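Local structure of single-stranded-DNA-specific exonuclease RecJ (Thermus thermophilus, 2ZXR) at residues 364-378 with 390-404. The protein degrades single-stranded DNA in the 5' to 3' direction as a divalent-metal-dependent exonuclease, showing no detectable activity on single-stranded RNA. Sequence-based numbering, arbitrary orientation.
Sequences QGKGTVRSLAPISAV and RYGGHKEAAGFAMDE
Strands 366-370 and 397-401 pair antiparallel in the five-stranded mixed sheet of the DHHA1 domain, where 397-401 lies between 366-370 and the outermost hairpin strand 390-393. Gly367 faces Phe400 and Val369 faces Ala398 as hydrogen-bonded pairs, the bond from Gly367 N to Phe400 O being 2.7 Å long. Phe400 turns back over its partner: chi1 of 60° sets CG between its own N and carbonyl carbon, which swings the ring across the strand until Gly367 CA sits 3.5 Å from the ring centroid, almost on the normal, a CH-pi contact over the ring face. Val369 CG2 comes in at the edge of the same ring, 3.7 Å from Phe400 CE2, while Leu381 and Phe410 from neighbouring helices also touch Phe400. The hairpin connection His394-Glu396 meets the first turn of helix 377-383, Ala377 N donating to Lys395 O and Val378 N to His394 O, and the methyl of Ala377 lies 3.8 Å from Ala398 CB. His394, just before Lys395, has its side chain about 10 Å from the bound magnesium ion, which places this end of the hairpin near the metal site that includes Asp221 and His160. At the other end, Gly365 N donates to Glu404 OE2 (2.8 Å) from above the carboxylate plane. On the face opposite Phe400, the Arg370 chain, bent at chi2 (-61°), brings one face of its guanidinium against Ala397 CB, and NH1 donates a hydrogen bond to Val369 O (2.8 Å), reaching it from the face of the carbonyl plane opposite to Ala398 N.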
loop_
_atom_site.group_PDB
_atom_site.type_symbol
_atom_site.label_atom_id
_atom_site.label_comp_id
_atom_site.label_asym_id
_atom_site.label_seq_id
_atom_site.Cartn_x
_atom_site.Cartn_y
_atom_site.Cartn_z
ATOM N N GLN A 364 29.420 0.094 -14.460
ATOM C CA GLN A 364 29.805 0.720 -15.718
ATOM C C GLN A 364 29.695 2.255 -15.655
ATOM O O GLN A 364 29.300 2.910 -16.621
ATOM C CB GLN A 364 28.943 0.137 -16.863
ATOM C CG GLN A 364 29.186 -1.375 -17.012
ATOM C CD GLN A 364 28.545 -1.982 -18.248
ATOM O OE1 GLN A 364 27.402 -2.456 -18.211
ATOM N NE2 GLN A 364 29.281 -1.978 -19.349
ATOM N N GLY A 365 30.039 2.821 -14.507
ATOM C CA GLY A 365 30.010 4.264 -14.368
ATOM C C GLY A 365 28.646 4.900 -14.214
ATOM O O GLY A 365 28.527 6.130 -14.150
ATOM N N LYS A 366 27.604 4.084 -14.196
ATOM C CA LYS A 366 26.268 4.630 -14.000
ATOM C C LYS A 366 25.901 4.304 -12.575
ATOM O O LYS A 366 26.300 3.271 -12.047
ATOM C CB LYS A 366 25.274 4.013 -14.984
ATOM C CG LYS A 366 25.639 4.293 -16.448
ATOM C CD LYS A 366 25.924 5.783 -16.652
ATOM C CE LYS A 366 26.085 6.152 -18.136
ATOM N NZ LYS A 366 24.776 6.088 -18.882
ATOM N N GLY A 367 25.163 5.190 -11.930
ATOM C CA GLY A 367 24.803 4.926 -10.552
ATOM C C GLY A 367 23.317 5.011 -10.270
ATOM O O GLY A 367 22.597 5.813 -10.867
ATOM N N THR A 368 22.858 4.187 -9.336
ATOM C CA THR A 368 21.461 4.199 -8.977
ATOM C C THR A 368 21.365 4.246 -7.477
ATOM O O THR A 368 22.217 3.693 -6.790
ATOM C CB THR A 368 20.735 2.931 -9.458
ATOM O OG1 THR A 368 19.334 3.086 -9.214
ATOM C CG2 THR A 368 21.210 1.694 -8.665
ATOM N N VAL A 369 20.323 4.895 -6.973
ATOM C CA VAL A 369 20.095 4.997 -5.538
ATOM C C VAL A 369 18.631 4.689 -5.205
ATOM O O VAL A 369 17.734 5.120 -5.922
ATOM C CB VAL A 369 20.325 6.440 -5.003
ATOM C CG1 VAL A 369 20.163 6.438 -3.488
ATOM C CG2 VAL A 369 21.721 6.972 -5.396
ATOM N N ARG A 370 18.409 3.932 -4.133
ATOM C CA ARG A 370 17.081 3.666 -3.615
ATOM C C ARG A 370 17.274 3.992 -2.155
ATOM O O ARG A 370 18.243 3.547 -1.536
ATOM C CB ARG A 370 16.645 2.191 -3.779
ATOM C CG ARG A 370 16.332 1.789 -5.238
ATOM C CD ARG A 370 15.168 2.603 -5.839
ATOM N NE ARG A 370 14.947 2.311 -7.263
ATOM C CZ ARG A 370 15.655 2.829 -8.270
ATOM N NH1 ARG A 370 16.652 3.698 -8.048
ATOM N NH2 ARG A 370 15.386 2.459 -9.517
ATOM N N SER A 371 16.376 4.788 -1.602
ATOM C CA SER A 371 16.489 5.152 -0.210
ATOM C C SER A 371 15.124 5.118 0.464
ATOM O O SER A 371 14.098 4.844 -0.175
ATOM C CB SER A 371 17.090 6.558 -0.081
ATOM O OG SER A 371 17.446 6.842 1.272
ATOM N N LEU A 372 15.122 5.411 1.762
ATOM C CA LEU A 372 13.894 5.401 2.550
ATOM C C LEU A 372 14.113 6.224 3.794
ATOM O O LEU A 372 15.159 6.834 3.982
ATOM C CB LEU A 372 13.585 3.980 3.035
ATOM C CG LEU A 372 14.457 3.446 4.194
ATOM C CD1 LEU A 372 13.911 2.088 4.670
ATOM C CD2 LEU A 372 15.929 3.272 3.756
ATOM N N ALA A 373 13.094 6.204 4.642
ATOM C CA ALA A 373 13.141 6.804 5.969
ATOM C C ALA A 373 13.502 8.252 6.033
ATOM O O ALA A 373 12.894 9.067 5.316
ATOM C CB ALA A 373 14.072 6.006 6.804
ATOM N N PRO A 374 14.467 8.627 6.900
ATOM C CA PRO A 374 14.695 10.064 6.831
ATOM C C PRO A 374 15.848 10.367 5.891
ATOM O O PRO A 374 16.388 11.464 5.907
ATOM C CB PRO A 374 15.019 10.417 8.270
ATOM C CG PRO A 374 15.865 9.250 8.691
ATOM C CD PRO A 374 15.083 8.071 8.128
ATOM N N ILE A 375 16.251 9.399 5.075
ATOM C CA ILE A 375 17.363 9.690 4.185
ATOM C C ILE A 375 16.950 9.875 2.755
ATOM O O ILE A 375 16.473 8.948 2.098
ATOM C CB ILE A 375 18.440 8.622 4.244
ATOM C CG1 ILE A 375 18.909 8.461 5.687
ATOM C CG2 ILE A 375 19.614 9.028 3.346
ATOM C CD1 ILE A 375 19.915 7.387 5.841
ATOM N N SER A 376 17.159 11.098 2.290
ATOM C CA SER A 376 16.846 11.497 0.938
ATOM C C SER A 376 17.938 11.065 -0.041
ATOM O O SER A 376 19.129 11.397 0.125
ATOM C CB SER A 376 16.661 13.012 0.880
ATOM O OG SER A 376 16.571 13.449 -0.462
ATOM N N ALA A 377 17.509 10.324 -1.061
ATOM C CA ALA A 377 18.386 9.818 -2.095
ATOM C C ALA A 377 19.160 10.936 -2.787
ATOM O O ALA A 377 20.401 10.944 -2.782
ATOM C CB ALA A 377 17.571 9.029 -3.135
ATOM N N VAL A 378 18.426 11.888 -3.356
ATOM C CA VAL A 378 19.058 12.960 -4.086
ATOM C C VAL A 378 19.887 13.903 -3.219
ATOM O O VAL A 378 20.875 14.465 -3.692
ATOM C CB VAL A 378 18.009 13.738 -4.944
ATOM C CG1 VAL A 378 17.021 14.516 -4.058
ATOM C CG2 VAL A 378 18.715 14.653 -5.908
ATOM N N ARG A 390 27.163 13.868 -13.158
ATOM C CA ARG A 390 25.804 14.387 -13.217
ATOM C C ARG A 390 24.956 13.508 -12.323
ATOM O O ARG A 390 25.323 12.357 -12.039
ATOM C CB ARG A 390 25.265 14.330 -14.639
ATOM C CG ARG A 390 25.507 12.999 -15.301
ATOM C CD ARG A 390 24.377 12.639 -16.218
ATOM N NE ARG A 390 23.770 11.361 -15.841
ATOM C CZ ARG A 390 23.783 10.270 -16.607
ATOM N NH1 ARG A 390 24.382 10.303 -17.795
ATOM N NH2 ARG A 390 23.185 9.149 -16.198
ATOM N N TYR A 391 23.833 14.051 -11.867
ATOM C CA TYR A 391 22.933 13.302 -10.999
ATOM C C TYR A 391 21.578 13.992 -10.923
ATOM O O TYR A 391 21.446 15.179 -11.265
ATOM C CB TYR A 391 23.516 13.193 -9.594
ATOM C CG TYR A 391 23.448 14.468 -8.774
ATOM C CD1 TYR A 391 24.273 15.560 -9.061
ATOM C CD2 TYR A 391 22.586 14.566 -7.680
ATOM C CE1 TYR A 391 24.245 16.713 -8.273
ATOM C CE2 TYR A 391 22.545 15.714 -6.878
ATOM C CZ TYR A 391 23.379 16.782 -7.176
ATOM O OH TYR A 391 23.353 17.908 -6.372
ATOM N N GLY A 392 20.585 13.246 -10.460
ATOM C CA GLY A 392 19.250 13.789 -10.314
ATOM C C GLY A 392 18.355 12.789 -9.612
ATOM O O GLY A 392 18.735 11.633 -9.447
ATOM N N GLY A 393 17.172 13.229 -9.190
ATOM C CA GLY A 393 16.263 12.322 -8.522
ATOM C C GLY A 393 15.477 12.979 -7.405
ATOM O O GLY A 393 15.414 14.209 -7.315
ATOM N N HIS A 394 14.896 12.148 -6.549
ATOM C CA HIS A 394 14.085 12.613 -5.443
ATOM C C HIS A 394 14.455 11.867 -4.171
ATOM O O HIS A 394 15.487 11.198 -4.104
ATOM C CB HIS A 394 12.587 12.409 -5.757
ATOM C CG HIS A 394 12.236 11.010 -6.177
ATOM N ND1 HIS A 394 12.352 10.566 -7.483
ATOM C CD2 HIS A 394 11.798 9.948 -5.461
ATOM C CE1 HIS A 394 12.001 9.293 -7.548
ATOM N NE2 HIS A 394 11.661 8.895 -6.335
ATOM N N LYS A 395 13.581 11.950 -3.177
ATOM C CA LYS A 395 13.821 11.336 -1.875
ATOM C C LYS A 395 13.946 9.824 -1.807
ATOM O O LYS A 395 14.660 9.311 -0.945
ATOM C CB LYS A 395 12.723 11.766 -0.890
ATOM C CG LYS A 395 12.538 13.271 -0.794
ATOM C CD LYS A 395 11.659 13.677 0.399
ATOM C CE LYS A 395 12.478 14.351 1.515
ATOM N NZ LYS A 395 13.425 15.397 1.003
ATOM N N GLU A 396 13.273 9.102 -2.695
ATOM C CA GLU A 396 13.319 7.647 -2.624
ATOM C C GLU A 396 14.119 6.960 -3.722
ATOM O O GLU A 396 14.433 5.770 -3.627
ATOM C CB GLU A 396 11.883 7.091 -2.596
ATOM C CG GLU A 396 10.987 7.788 -1.552
ATOM C CD GLU A 396 9.661 7.063 -1.295
ATOM O OE1 GLU A 396 8.839 7.567 -0.476
ATOM O OE2 GLU A 396 9.434 5.987 -1.901
ATOM N N ALA A 397 14.451 7.706 -4.765
ATOM C CA ALA A 397 15.191 7.126 -5.876
ATOM C C ALA A 397 15.961 8.212 -6.573
ATOM O O ALA A 397 15.465 9.333 -6.710
ATOM C CB ALA A 397 14.230 6.476 -6.858
ATOM N N ALA A 398 17.168 7.891 -7.034
ATOM C CA ALA A 398 17.984 8.892 -7.722
ATOM C C ALA A 398 18.943 8.199 -8.660
ATOM O O ALA A 398 19.153 7.003 -8.549
ATOM C CB ALA A 398 18.754 9.758 -6.697
ATOM N N GLY A 399 19.511 8.939 -9.593
ATOM C CA GLY A 399 20.433 8.335 -10.533
ATOM C C GLY A 399 21.625 9.257 -10.731
ATOM O O GLY A 399 21.532 10.462 -10.466
ATOM N N PHE A 400 22.744 8.702 -11.185
ATOM C CA PHE A 400 23.922 9.515 -11.420
ATOM C C PHE A 400 24.890 8.822 -12.344
ATOM O O PHE A 400 24.648 7.702 -12.773
ATOM C CB PHE A 400 24.608 9.889 -10.086
ATOM C CG PHE A 400 25.085 8.706 -9.250
ATOM C CD1 PHE A 400 26.432 8.316 -9.266
ATOM C CD2 PHE A 400 24.205 8.009 -8.424
ATOM C CE1 PHE A 400 26.894 7.240 -8.454
ATOM C CE2 PHE A 400 24.650 6.943 -7.627
ATOM C CZ PHE A 400 26.003 6.558 -7.642
ATOM N N ALA A 401 25.962 9.522 -12.699
ATOM C CA ALA A 401 27.009 8.962 -13.519
ATOM C C ALA A 401 28.255 9.403 -12.753
ATOM O O ALA A 401 28.241 10.446 -12.075
ATOM C CB ALA A 401 26.981 9.550 -14.936
ATOM N N MET A 402 29.329 8.629 -12.865
ATOM C CA MET A 402 30.543 8.927 -12.129
ATOM C C MET A 402 31.695 8.021 -12.551
ATOM O O MET A 402 31.498 6.858 -12.920
ATOM C CB MET A 402 30.279 8.728 -10.634
ATOM C CG MET A 402 31.511 8.715 -9.746
ATOM S SD MET A 402 31.138 8.317 -8.000
ATOM C CE MET A 402 31.300 6.540 -8.012
ATOM N N ASP A 403 32.909 8.557 -12.491
ATOM C CA ASP A 403 34.077 7.778 -12.847
ATOM C C ASP A 403 34.235 6.766 -11.713
ATOM O O ASP A 403 34.341 7.148 -10.548
ATOM C CB ASP A 403 35.299 8.694 -12.936
ATOM C CG ASP A 403 36.506 7.984 -13.495
ATOM O OD1 ASP A 403 36.941 6.991 -12.888
ATOM O OD2 ASP A 403 37.016 8.415 -14.541
ATOM N N GLU A 404 34.230 5.476 -12.041
ATOM C CA GLU A 404 34.360 4.463 -10.996
ATOM C C GLU A 404 35.625 4.583 -10.144
ATOM O O GLU A 404 35.702 4.015 -9.049
ATOM C CB GLU A 404 34.268 3.063 -11.605
ATOM C CG GLU A 404 32.926 2.793 -12.259
ATOM C CD GLU A 404 32.793 1.360 -12.794
ATOM O OE1 GLU A 404 33.819 0.651 -12.880
ATOM O OE2 GLU A 404 31.662 0.944 -13.131
#